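Local coordinates for protein glucuronan lyase A (Trichoderma reesei, PDB 2ZZJ) that acts as an endo-beta-1,4-glucuronan lyase, probably cutting its acidic polysaccharide within the chain, and carries a bound calcium ion, at residues A[87-92]-A[110-115]; A[104-109]-A[192-197]; A[118-123]-A[137-142]; A[152-157]-A[170-175]. All blocks are in the same frame, centred on the assembly; numbering follows the deposited sequence.

In the fold
Interactions 1, 2 and 3 share one sheet of the beta-jelly roll, and interaction 4 belongs to the other. Strand 86-95 connects the first two: it pairs with 106-115 in interaction 1 and with 192-197, the partner in interaction 2, through Gln91 O and Arg196 N 2.8 Å apart. Strand 118-126 continues the sheet into interaction 3, with Met111 O and Ser121 OG at 2.7 Å. The sheets meet in an apolar core, where Ile112 CD1 touches Leu156 CD1 at 3.7 Å and Leu119 CD2 touches Phe172 CD1 at 3.8 Å. The calcium, held at Asp7, Lys33, Ser36 and Asp222, lies about 11 Å from the Arg153 side chain of interaction 4.

Interaction 1: residues A[87-92]-A[110-115]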
# COMPACT_ATOMS: atom_id res chain seq x y z
N TYR A 87 6.15 -3.76 -8.07
CA TYR A 87 6.32 -2.37 -7.60
C TYR A 87 5.16 -2.14 -6.64
O TYR A 87 4.00 -2.16 -7.04
CB TYR A 87 6.34 -1.35 -8.74
CG TYR A 87 7.55 -1.53 -9.64
CD1 TYR A 87 8.75 -0.91 -9.34
CD2 TYR A 87 7.49 -2.40 -10.76
CE1 TYR A 87 9.88 -1.09 -10.15
CE2 TYR A 87 8.62 -2.59 -11.57
CZ TYR A 87 9.81 -1.94 -11.25
OH TYR A 87 10.96 -2.10 -12.00
N ASN A 88 5.49 -2.00 -5.36
CA ASN A 88 4.47 -1.91 -4.33
C ASN A 88 3.98 -0.47 -4.29
O ASN A 88 4.79 0.46 -4.44
CB ASN A 88 5.05 -2.33 -2.98
CG ASN A 88 3.97 -2.73 -1.99
OD1 ASN A 88 3.45 -3.86 -2.02
ND2 ASN A 88 3.63 -1.80 -1.10
N ILE A 89 2.68 -0.27 -4.11
CA ILE A 89 2.13 1.08 -4.10
C ILE A 89 1.48 1.52 -2.76
O ILE A 89 1.26 2.73 -2.57
CB ILE A 89 1.16 1.36 -5.28
CG1 ILE A 89 -0.08 0.43 -5.24
CG2 ILE A 89 1.90 1.24 -6.66
CD1 ILE A 89 -1.17 0.82 -6.30
N ALA A 90 1.15 0.56 -1.88
CA ALA A 90 0.60 0.87 -0.53
C ALA A 90 0.82 -0.33 0.38
O ALA A 90 0.91 -1.49 -0.10
CB ALA A 90 -0.90 1.18 -0.61
N GLN A 91 0.90 -0.08 1.69
CA GLN A 91 1.04 -1.23 2.59
C GLN A 91 0.66 -0.87 3.99
O GLN A 91 0.83 0.30 4.39
CB GLN A 91 2.47 -1.78 2.58
CG GLN A 91 3.57 -0.79 2.91
CD GLN A 91 4.92 -1.49 3.20
OE1 GLN A 91 4.94 -2.65 3.59
NE2 GLN A 91 6.02 -0.78 2.99
N PHE A 92 0.18 -1.88 4.72
CA PHE A 92 0.02 -1.81 6.17
C PHE A 92 1.18 -2.53 6.80
O PHE A 92 1.54 -3.65 6.35
CB PHE A 92 -1.28 -2.46 6.59
CG PHE A 92 -2.50 -1.71 6.13
CD1 PHE A 92 -3.04 -0.69 6.96
CD2 PHE A 92 -3.11 -1.99 4.92
CE1 PHE A 92 -4.18 0.00 6.57
CE2 PHE A 92 -4.25 -1.27 4.52
CZ PHE A 92 -4.77 -0.27 5.36
N THR A 110 -1.30 -6.45 5.01
CA THR A 110 -1.89 -6.25 3.70
C THR A 110 -0.98 -5.32 2.89
O THR A 110 -0.46 -4.32 3.42
CB THR A 110 -3.35 -5.75 3.78
OG1 THR A 110 -4.23 -6.88 4.02
CG2 THR A 110 -3.79 -5.07 2.51
N MET A 111 -0.78 -5.68 1.62
CA MET A 111 0.04 -4.88 0.69
C MET A 111 -0.71 -4.77 -0.62
O MET A 111 -1.52 -5.65 -0.98
CB MET A 111 1.44 -5.50 0.45
CG MET A 111 2.30 -5.63 1.72
SD MET A 111 3.84 -6.56 1.39
CE MET A 111 4.88 -5.21 0.91
N ILE A 112 -0.45 -3.67 -1.33
CA ILE A 112 -1.05 -3.48 -2.63
C ILE A 112 0.07 -3.19 -3.61
O ILE A 112 0.91 -2.33 -3.36
CB ILE A 112 -2.09 -2.29 -2.62
CG1 ILE A 112 -3.10 -2.50 -1.47
CG2 ILE A 112 -2.73 -2.15 -4.05
CD1 ILE A 112 -4.22 -1.47 -1.36
N TRP A 113 0.09 -3.91 -4.73
CA TRP A 113 1.19 -3.75 -5.67
C TRP A 113 0.78 -3.96 -7.12
O TRP A 113 -0.32 -4.42 -7.37
CB TRP A 113 2.40 -4.62 -5.30
CG TRP A 113 2.27 -6.15 -5.43
CD1 TRP A 113 2.79 -6.94 -6.44
CD2 TRP A 113 1.69 -7.07 -4.48
NE1 TRP A 113 2.54 -8.27 -6.19
CE2 TRP A 113 1.87 -8.38 -5.00
CE3 TRP A 113 1.04 -6.91 -3.23
CZ2 TRP A 113 1.43 -9.52 -4.32
CZ3 TRP A 113 0.57 -8.05 -2.56
CH2 TRP A 113 0.78 -9.35 -3.12
N ILE A 114 1.67 -3.53 -8.02
CA ILE A 114 1.56 -3.80 -9.48
C ILE A 114 2.50 -4.95 -9.83
O ILE A 114 3.66 -4.92 -9.46
CB ILE A 114 2.00 -2.54 -10.33
CG1 ILE A 114 1.28 -1.26 -9.87
CG2 ILE A 114 1.69 -2.74 -11.81
CD1 ILE A 114 -0.23 -1.32 -10.02
N GLN A 115 2.00 -5.96 -10.55
CA GLN A 115 2.83 -7.03 -11.09
C GLN A 115 2.39 -7.16 -12.55
O GLN A 115 1.22 -7.33 -12.80
CB GLN A 115 2.55 -8.33 -10.30
CG GLN A 115 3.63 -9.36 -10.29
CD GLN A 115 3.40 -10.47 -9.26
OE1 GLN A 115 3.35 -10.23 -8.05
NE2 GLN A 115 3.29 -11.71 -9.74
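Tyr87 to Phe92 and Ile114 back to Thr110 run antiparallel, their directions 156° apart, as the two arms of a hairpin in one sheet of the beta-jelly roll, and a classic beta bulge shifts their register by one residue. At the bulge Ile112 O takes two donors, Ile89 N at 2.8 Å and Ala90 N at 3.3 Å. Ala90 O is also doubly used: Ile112 N comes to one face of its carbonyl plane, and Asn88 ND2, 2.9 Å from Ala90 O, comes from above the opposite face. Asparagine suits the place because its short side chain, CG anti to the backbone N (chi1 -160°), carries an N-H that reaches a carbonyl two residues on. Branched and small apolar residues fill the side facing the second sheet. Ile89 CG1 meets Ile112 CG2 at 3.9 Å, Ala90 CB lies against Ile112 CB, and Phe72 and Phe74 cover them. On the opposite face, Gln91 and Met111 lie side by side, Gln91 CB 3.9 Å from Met111 CG, while Gln91 NE2 is engaged by Glu55. Beyond them Thr110 O accepts from Phe92 N at 2.8 Å and also sits at the edge of the Phe92 ring, 3.8 Å from CD2.

Interaction 2: residues A[104-109]-A[192-197]; sequences DDWMPS and VFQFRV
Two strands of one jelly-roll sheet meet here across strand 86-95, which lies between them: Trp106 to Ser109, just before the chain turns a corner at Thr110, and Phe193 to Arg196. The axes stay 8.5 Å apart at an angle of 65°, so the contact is made largely by side chains. Phe193 CE1 lies 3.5 Å from Met107 O and 3.5 Å from Ser109 OG, and Met107 CE closes on the edge of the flat apolar ring, in its plane, 4.0 Å from Phe193 CE1. Methionine can do this because its flexible chain turns at the CG-SD bond (chi3 78°), which places CE. Tyr62 stacks on Phe193 and hydrogen-bonds Ser109 OG with its hydroxyl, so the serine's polar atom is satisfied beside the ring. At the other end the six-membered part of Trp106 meets Arg196, CZ3 to NH2 at 3.5 Å, with their planes 59° apart and so unstacked. An Asx turn ties the backbone before the indole, Asp104 OD1 accepting from Trp106 N. Arg196 NH1 is salt-bridged to Glu55. From the same strand Gln194 OE1, in the guanidinium plane, accepts from both Arg196 NE at 2.8 Å and Arg196 NH2 at 3.0 Å.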
# COMPACT_ATOMS: atom_id res chain seq x y z
N ASP A 104 13.77 -9.24 10.92
CA ASP A 104 13.58 -8.14 11.88
C ASP A 104 12.15 -8.20 12.41
O ASP A 104 11.45 -9.19 12.18
CB ASP A 104 13.92 -6.77 11.29
CG ASP A 104 12.97 -6.34 10.18
OD1 ASP A 104 11.83 -6.87 10.11
OD2 ASP A 104 13.37 -5.46 9.39
N ASP A 105 11.72 -7.17 13.13
CA ASP A 105 10.41 -7.27 13.77
C ASP A 105 9.32 -6.48 13.06
O ASP A 105 8.18 -6.46 13.54
CB ASP A 105 10.47 -6.94 15.27
CG ASP A 105 11.03 -8.09 16.13
OD1 ASP A 105 11.81 -7.77 17.05
OD2 ASP A 105 10.69 -9.29 15.91
N TRP A 106 9.67 -5.86 11.94
CA TRP A 106 8.68 -5.19 11.09
C TRP A 106 7.97 -6.24 10.28
O TRP A 106 8.62 -7.06 9.63
CB TRP A 106 9.36 -4.22 10.14
CG TRP A 106 9.86 -3.02 10.79
CD1 TRP A 106 11.11 -2.85 11.33
CD2 TRP A 106 9.15 -1.80 11.02
NE1 TRP A 106 11.22 -1.59 11.87
CE2 TRP A 106 10.04 -0.92 11.69
CE3 TRP A 106 7.85 -1.36 10.72
CZ2 TRP A 106 9.66 0.38 12.06
CZ3 TRP A 106 7.49 -0.07 11.08
CH2 TRP A 106 8.39 0.78 11.75
N MET A 107 6.64 -6.24 10.33
CA MET A 107 5.86 -7.17 9.54
C MET A 107 4.81 -6.41 8.74
O MET A 107 3.87 -5.86 9.32
CB MET A 107 5.15 -8.20 10.40
CG MET A 107 4.71 -9.40 9.64
SD MET A 107 3.29 -10.21 10.31
CE MET A 107 1.93 -9.14 9.76
N PRO A 108 4.98 -6.38 7.41
CA PRO A 108 3.83 -5.88 6.62
C PRO A 108 2.72 -6.90 6.62
O PRO A 108 2.97 -8.12 6.54
CB PRO A 108 4.40 -5.74 5.19
CG PRO A 108 5.63 -6.67 5.14
CD PRO A 108 6.16 -6.73 6.58
N SER A 109 1.48 -6.42 6.70
CA SER A 109 0.36 -7.32 6.54
C SER A 109 -0.22 -7.20 5.13
O SER A 109 0.30 -7.80 4.16
CB SER A 109 -0.71 -7.10 7.62
OG SER A 109 -1.17 -5.75 7.69
N VAL A 192 -0.53 -1.86 16.49
CA VAL A 192 -1.13 -0.84 15.64
C VAL A 192 -0.28 -0.78 14.36
O VAL A 192 0.91 -0.53 14.42
CB VAL A 192 -1.20 0.54 16.34
CG1 VAL A 192 -1.73 1.61 15.37
CG2 VAL A 192 -2.10 0.45 17.58
N PHE A 193 -0.92 -1.07 13.23
CA PHE A 193 -0.25 -1.09 11.92
C PHE A 193 -0.36 0.28 11.28
O PHE A 193 -1.45 0.88 11.30
CB PHE A 193 -0.96 -2.07 11.03
CG PHE A 193 -0.60 -3.51 11.27
CD1 PHE A 193 0.32 -4.15 10.43
CD2 PHE A 193 -1.18 -4.25 12.32
CE1 PHE A 193 0.65 -5.50 10.62
CE2 PHE A 193 -0.86 -5.61 12.53
CZ PHE A 193 0.05 -6.23 11.69
N GLN A 194 0.74 0.77 10.72
CA GLN A 194 0.74 2.01 9.95
C GLN A 194 0.06 1.75 8.62
O GLN A 194 0.03 0.62 8.14
CB GLN A 194 2.16 2.47 9.66
CG GLN A 194 3.10 2.51 10.85
CD GLN A 194 4.47 2.88 10.43
OE1 GLN A 194 4.86 2.68 9.28
NE2 GLN A 194 5.25 3.43 11.37
N PHE A 195 -0.49 2.81 8.03
CA PHE A 195 -0.99 2.75 6.65
C PHE A 195 -0.04 3.63 5.87
O PHE A 195 0.07 4.84 6.14
CB PHE A 195 -2.41 3.28 6.59
CG PHE A 195 -2.96 3.38 5.20
CD1 PHE A 195 -2.75 2.35 4.27
CD2 PHE A 195 -3.69 4.52 4.82
CE1 PHE A 195 -3.28 2.43 2.95
CE2 PHE A 195 -4.23 4.61 3.48
CZ PHE A 195 -4.02 3.58 2.57
N ARG A 196 0.68 3.04 4.92
CA ARG A 196 1.61 3.79 4.10
C ARG A 196 1.14 3.80 2.65
O ARG A 196 0.64 2.77 2.13
CB ARG A 196 2.99 3.17 4.12
CG ARG A 196 3.58 3.02 5.51
CD ARG A 196 4.99 2.56 5.34
NE ARG A 196 5.64 2.36 6.63
CZ ARG A 196 6.83 1.79 6.75
NH1 ARG A 196 7.50 1.37 5.66
NH2 ARG A 196 7.34 1.62 7.97
N VAL A 197 1.30 4.95 1.99
CA VAL A 197 1.15 4.96 0.53
C VAL A 197 2.46 5.42 -0.11
O VAL A 197 3.15 6.32 0.42
CB VAL A 197 -0.11 5.75 -0.00
CG1 VAL A 197 -1.43 5.20 0.59
CG2 VAL A 197 0.04 7.27 0.19

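Interaction 3: residues A[118-123]-A[137-142]; sequences QLYSRY and IVTRPN
Ser121 and Arg140 form a hydrogen-bonded pair, Ser121 N to Arg140 O at 3.0 Å and Arg140 N to Ser121 O at 2.8 Å. Tyr123 and Val138 repeat the pattern two residues further along each strand, with Val138 N 2.9 Å from Tyr123 O. Tyr123 OH and Arg140 NE reach the other sheet, where Glu180 on strand 175-183 hydrogen-bonds the phenol and forms a salt bridge with the arginine. Arg122 NE is held by Ser109 O. A water links Tyr120 OH to Asn142 ND2, accepting from the amide at 3.0 Å. These strands form a beta hairpin in one sheet of the jelly roll, and aromatic rings on both of its faces lie flat over aliphatic neighbours. Tyr123 CG stands between the backbone N and the carbonyl carbon (chi1 52°), and Val138 CB lies over one face of the Tyr123 ring, 3.8 Å from its centroid, in a CH-pi contact. Pro141 CB is likewise 3.9 Å from the Tyr120 ring centroid, and Pro141 CA lies over the centre of that ring. The rigid proline thus presents CA and CB to the aromatic face. Arg122 sends its guanidinium past Ile137, with Arg122 NH2 3.7 Å from Ile137 CG2.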
# COMPACT_ATOMS: atom_id res chain seq x y z
N GLN A 118 -1.17 -5.71 -13.66
CA GLN A 118 -2.26 -6.14 -12.80
C GLN A 118 -2.07 -5.64 -11.37
O GLN A 118 -0.95 -5.67 -10.86
CB GLN A 118 -2.30 -7.66 -12.80
CG GLN A 118 -2.65 -8.25 -14.19
CD GLN A 118 -4.10 -7.96 -14.54
OE1 GLN A 118 -4.41 -7.48 -15.64
NE2 GLN A 118 -4.98 -8.17 -13.59
N LEU A 119 -3.17 -5.18 -10.76
CA LEU A 119 -3.20 -4.90 -9.31
C LEU A 119 -3.30 -6.19 -8.52
O LEU A 119 -4.23 -6.99 -8.75
CB LEU A 119 -4.42 -4.07 -8.95
CG LEU A 119 -4.44 -3.34 -7.60
CD1 LEU A 119 -3.49 -2.17 -7.65
CD2 LEU A 119 -5.86 -2.87 -7.27
N TYR A 120 -2.37 -6.38 -7.59
CA TYR A 120 -2.39 -7.49 -6.65
C TYR A 120 -2.61 -6.99 -5.22
O TYR A 120 -2.19 -5.89 -4.88
CB TYR A 120 -1.01 -8.13 -6.65
CG TYR A 120 -0.75 -9.16 -7.73
CD1 TYR A 120 -0.25 -10.42 -7.38
CD2 TYR A 120 -0.97 -8.86 -9.07
CE1 TYR A 120 0.00 -11.38 -8.35
CE2 TYR A 120 -0.70 -9.83 -10.07
CZ TYR A 120 -0.22 -11.08 -9.68
OH TYR A 120 0.05 -12.05 -10.65
N SER A 121 -3.19 -7.83 -4.36
CA SER A 121 -3.15 -7.52 -2.93
C SER A 121 -3.02 -8.80 -2.16
O SER A 121 -2.91 -9.88 -2.76
CB SER A 121 -4.36 -6.69 -2.46
OG SER A 121 -4.12 -6.19 -1.14
N ARG A 122 -3.00 -8.69 -0.84
CA ARG A 122 -2.89 -9.87 0.02
C ARG A 122 -3.34 -9.50 1.40
O ARG A 122 -3.47 -8.33 1.70
CB ARG A 122 -1.43 -10.31 0.10
CG ARG A 122 -0.57 -9.36 0.86
CD ARG A 122 0.90 -9.76 0.84
NE ARG A 122 1.52 -9.36 2.10
CZ ARG A 122 2.72 -9.77 2.50
NH1 ARG A 122 3.21 -9.35 3.66
NH2 ARG A 122 3.45 -10.59 1.74
N TYR A 123 -3.60 -10.51 2.23
CA TYR A 123 -3.68 -10.29 3.66
C TYR A 123 -2.89 -11.42 4.31
O TYR A 123 -2.58 -12.44 3.65
CB TYR A 123 -5.13 -10.26 4.15
CG TYR A 123 -5.99 -11.45 3.74
CD1 TYR A 123 -6.08 -12.61 4.55
CD2 TYR A 123 -6.71 -11.43 2.57
CE1 TYR A 123 -6.88 -13.72 4.16
CE2 TYR A 123 -7.51 -12.51 2.18
CZ TYR A 123 -7.59 -13.66 2.98
OH TYR A 123 -8.40 -14.74 2.56
N ILE A 137 0.09 -16.27 4.25
CA ILE A 137 -0.07 -15.12 3.35
C ILE A 137 -1.03 -15.52 2.24
O ILE A 137 -0.75 -16.44 1.46
CB ILE A 137 1.28 -14.67 2.75
CG1 ILE A 137 2.27 -14.32 3.87
CG2 ILE A 137 1.10 -13.48 1.80
CD1 ILE A 137 3.74 -14.05 3.41
N VAL A 138 -2.19 -14.86 2.18
CA VAL A 138 -3.16 -15.13 1.11
C VAL A 138 -3.03 -14.04 0.04
O VAL A 138 -3.40 -12.89 0.30
CB VAL A 138 -4.59 -15.17 1.64
CG1 VAL A 138 -5.58 -15.36 0.50
CG2 VAL A 138 -4.76 -16.29 2.71
N THR A 139 -2.52 -14.40 -1.13
CA THR A 139 -2.36 -13.46 -2.23
C THR A 139 -3.58 -13.51 -3.12
O THR A 139 -4.08 -14.59 -3.45
CB THR A 139 -1.08 -13.77 -3.03
OG1 THR A 139 0.04 -13.56 -2.16
CG2 THR A 139 -0.93 -12.85 -4.24
N ARG A 140 -4.06 -12.32 -3.49
CA ARG A 140 -5.19 -12.20 -4.39
C ARG A 140 -4.74 -11.47 -5.65
O ARG A 140 -4.58 -10.23 -5.62
CB ARG A 140 -6.34 -11.46 -3.69
CG ARG A 140 -6.92 -12.24 -2.48
CD ARG A 140 -7.49 -13.60 -2.95
NE ARG A 140 -8.17 -14.35 -1.89
CZ ARG A 140 -8.36 -15.67 -1.90
NH1 ARG A 140 -7.90 -16.43 -2.91
NH2 ARG A 140 -9.01 -16.23 -0.89
N PRO A 141 -4.48 -12.22 -6.74
CA PRO A 141 -3.87 -11.63 -7.91
C PRO A 141 -4.90 -11.04 -8.84
O PRO A 141 -6.09 -11.32 -8.69
CB PRO A 141 -3.20 -12.84 -8.58
CG PRO A 141 -4.18 -13.96 -8.30
CD PRO A 141 -4.69 -13.69 -6.91
N ASN A 142 -4.44 -10.23 -9.79
CA ASN A 142 -5.19 -9.83 -10.97
C ASN A 142 -6.52 -9.21 -10.59
O ASN A 142 -7.54 -9.51 -11.21
CB ASN A 142 -5.39 -11.03 -11.92
CG ASN A 142 -4.09 -11.75 -12.22
OD1 ASN A 142 -3.10 -11.11 -12.59
ND2 ASN A 142 -4.09 -13.08 -12.06
O HOH W 1 -1.42 -14.46 -12.05

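Interaction 4: residues A[152-157]-A[170-175]; sequences HRVVLQ and IWFDGA
His152 and Asp173 bind across the open end of the hairpin 152-160/166-172 in the second jelly-roll sheet, where a type I' turn from Phe172 to Ala175 leads into strand 175-183. Hydrogen bonds come first. His152 ND1 donates to the syn lone pair of Asp173 OD2 at 2.8 Å, with imidazole and carboxylate only 17° from coplanar. Asp173 OD1 takes the backbone N of Arg153 at 2.8 Å, so one short carboxylate holds both residues. Further along, Trp171 N donates to Val155 O and Val155 N to Trp171 O. In the turn, Asp173 and Gly174 both have positive phi, and at Gly174 a CB would jam against the carbonyl O before it. One water joins Arg153 O to Gly174 N, and another joins Arg153 NH1 to Asp173 OD2.

The ionic contact is a stack. The Arg153 guanidinium lies over the carboxylate with planes 9° apart, NH1 3.2 Å from Asp173 OD1, so charge alone acts there. The NE of Arg153 is salt-bridged to Asp236.

Among apolar contacts, Leu156 CD2 meets Ile170 CG1 at 3.8 Å, facing the other sheet. Phe172 CG is anti to the backbone N (chi1 -175°), and the ring's tip, CZ, sits over one face of the imidazole, 3.4 Å from His152 CG.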
# COMPACT_ATOMS: atom_id res chain seq x y z
N HIS A 152 -6.16 6.24 -11.09
CA HIS A 152 -7.01 5.15 -10.61
C HIS A 152 -7.38 5.36 -9.15
O HIS A 152 -6.67 6.04 -8.45
CB HIS A 152 -6.28 3.82 -10.77
CG HIS A 152 -5.94 3.52 -12.19
ND1 HIS A 152 -6.92 3.31 -13.15
CD2 HIS A 152 -4.75 3.42 -12.83
CE1 HIS A 152 -6.33 3.09 -14.32
NE2 HIS A 152 -5.02 3.12 -14.15
N ARG A 153 -8.51 4.80 -8.73
CA ARG A 153 -9.06 5.07 -7.44
C ARG A 153 -9.34 3.76 -6.76
O ARG A 153 -10.08 2.92 -7.31
CB ARG A 153 -10.37 5.90 -7.56
CG ARG A 153 -10.19 7.31 -8.16
CD ARG A 153 -10.24 7.33 -9.71
NE ARG A 153 -11.52 6.86 -10.25
CZ ARG A 153 -11.66 6.37 -11.49
NH1 ARG A 153 -10.60 6.27 -12.31
NH2 ARG A 153 -12.85 5.95 -11.91
N VAL A 154 -8.79 3.60 -5.56
CA VAL A 154 -8.82 2.33 -4.84
C VAL A 154 -9.56 2.57 -3.54
O VAL A 154 -9.29 3.58 -2.85
CB VAL A 154 -7.38 1.80 -4.51
CG1 VAL A 154 -7.44 0.55 -3.61
CG2 VAL A 154 -6.59 1.50 -5.79
N VAL A 155 -10.52 1.70 -3.24
CA VAL A 155 -11.20 1.72 -1.95
C VAL A 155 -11.10 0.31 -1.35
O VAL A 155 -11.34 -0.70 -2.07
CB VAL A 155 -12.66 2.18 -2.02
CG1 VAL A 155 -13.32 2.11 -0.61
CG2 VAL A 155 -12.79 3.61 -2.61
N LEU A 156 -10.70 0.25 -0.08
CA LEU A 156 -10.67 -1.00 0.67
C LEU A 156 -11.69 -0.92 1.79
O LEU A 156 -11.80 0.10 2.47
CB LEU A 156 -9.29 -1.26 1.28
CG LEU A 156 -8.04 -0.97 0.44
CD1 LEU A 156 -6.77 -1.14 1.29
CD2 LEU A 156 -8.00 -1.89 -0.71
N GLN A 157 -12.45 -1.99 1.97
CA GLN A 157 -13.25 -2.10 3.21
C GLN A 157 -12.77 -3.35 3.91
O GLN A 157 -12.93 -4.42 3.36
CB GLN A 157 -14.72 -2.20 2.88
CG GLN A 157 -15.59 -2.44 4.12
CD GLN A 157 -17.03 -2.70 3.80
OE1 GLN A 157 -17.41 -2.83 2.63
NE2 GLN A 157 -17.86 -2.80 4.84
N ILE A 170 -12.46 -4.90 -1.98
CA ILE A 170 -11.69 -3.91 -2.75
C ILE A 170 -12.49 -3.44 -3.96
O ILE A 170 -13.09 -4.25 -4.69
CB ILE A 170 -10.35 -4.50 -3.26
CG1 ILE A 170 -9.50 -5.04 -2.09
CG2 ILE A 170 -9.55 -3.45 -4.11
CD1 ILE A 170 -8.14 -5.67 -2.49
N TRP A 171 -12.48 -2.12 -4.20
CA TRP A 171 -13.08 -1.48 -5.35
C TRP A 171 -11.94 -0.84 -6.14
O TRP A 171 -10.98 -0.30 -5.54
CB TRP A 171 -14.03 -0.35 -4.94
CG TRP A 171 -15.37 -0.78 -4.45
CD1 TRP A 171 -16.56 -0.75 -5.15
CD2 TRP A 171 -15.68 -1.29 -3.16
NE1 TRP A 171 -17.58 -1.21 -4.35
CE2 TRP A 171 -17.07 -1.54 -3.12
CE3 TRP A 171 -14.92 -1.52 -2.00
CZ2 TRP A 171 -17.72 -2.03 -1.98
CZ3 TRP A 171 -15.58 -2.01 -0.85
CH2 TRP A 171 -16.95 -2.28 -0.87
N PHE A 172 -12.06 -0.87 -7.47
CA PHE A 172 -11.07 -0.23 -8.36
C PHE A 172 -11.84 0.60 -9.39
O PHE A 172 -12.74 0.07 -10.07
CB PHE A 172 -10.21 -1.29 -9.07
CG PHE A 172 -9.10 -0.72 -9.91
CD1 PHE A 172 -7.89 -0.34 -9.33
CD2 PHE A 172 -9.27 -0.56 -11.29
CE1 PHE A 172 -6.86 0.20 -10.13
CE2 PHE A 172 -8.26 -0.03 -12.08
CZ PHE A 172 -7.05 0.35 -11.50
N ASP A 173 -11.53 1.88 -9.48
CA ASP A 173 -12.22 2.79 -10.40
C ASP A 173 -13.75 2.69 -10.34
O ASP A 173 -14.43 2.69 -11.37
CB ASP A 173 -11.69 2.63 -11.84
CG ASP A 173 -10.24 3.05 -11.97
OD1 ASP A 173 -9.67 3.50 -10.96
OD2 ASP A 173 -9.67 2.97 -13.07
N GLY A 174 -14.26 2.57 -9.12
CA GLY A 174 -15.70 2.71 -8.90
C GLY A 174 -16.46 1.40 -8.95
O GLY A 174 -17.67 1.37 -8.67
N ALA A 175 -15.75 0.32 -9.27
CA ALA A 175 -16.34 -1.01 -9.36
C ALA A 175 -15.80 -1.96 -8.29
O ALA A 175 -14.60 -1.98 -8.03
CB ALA A 175 -16.10 -1.56 -10.76
O HOH W 2 -12.88 2.57 -6.54
O HOH W 3 -10.48 5.01 -15.10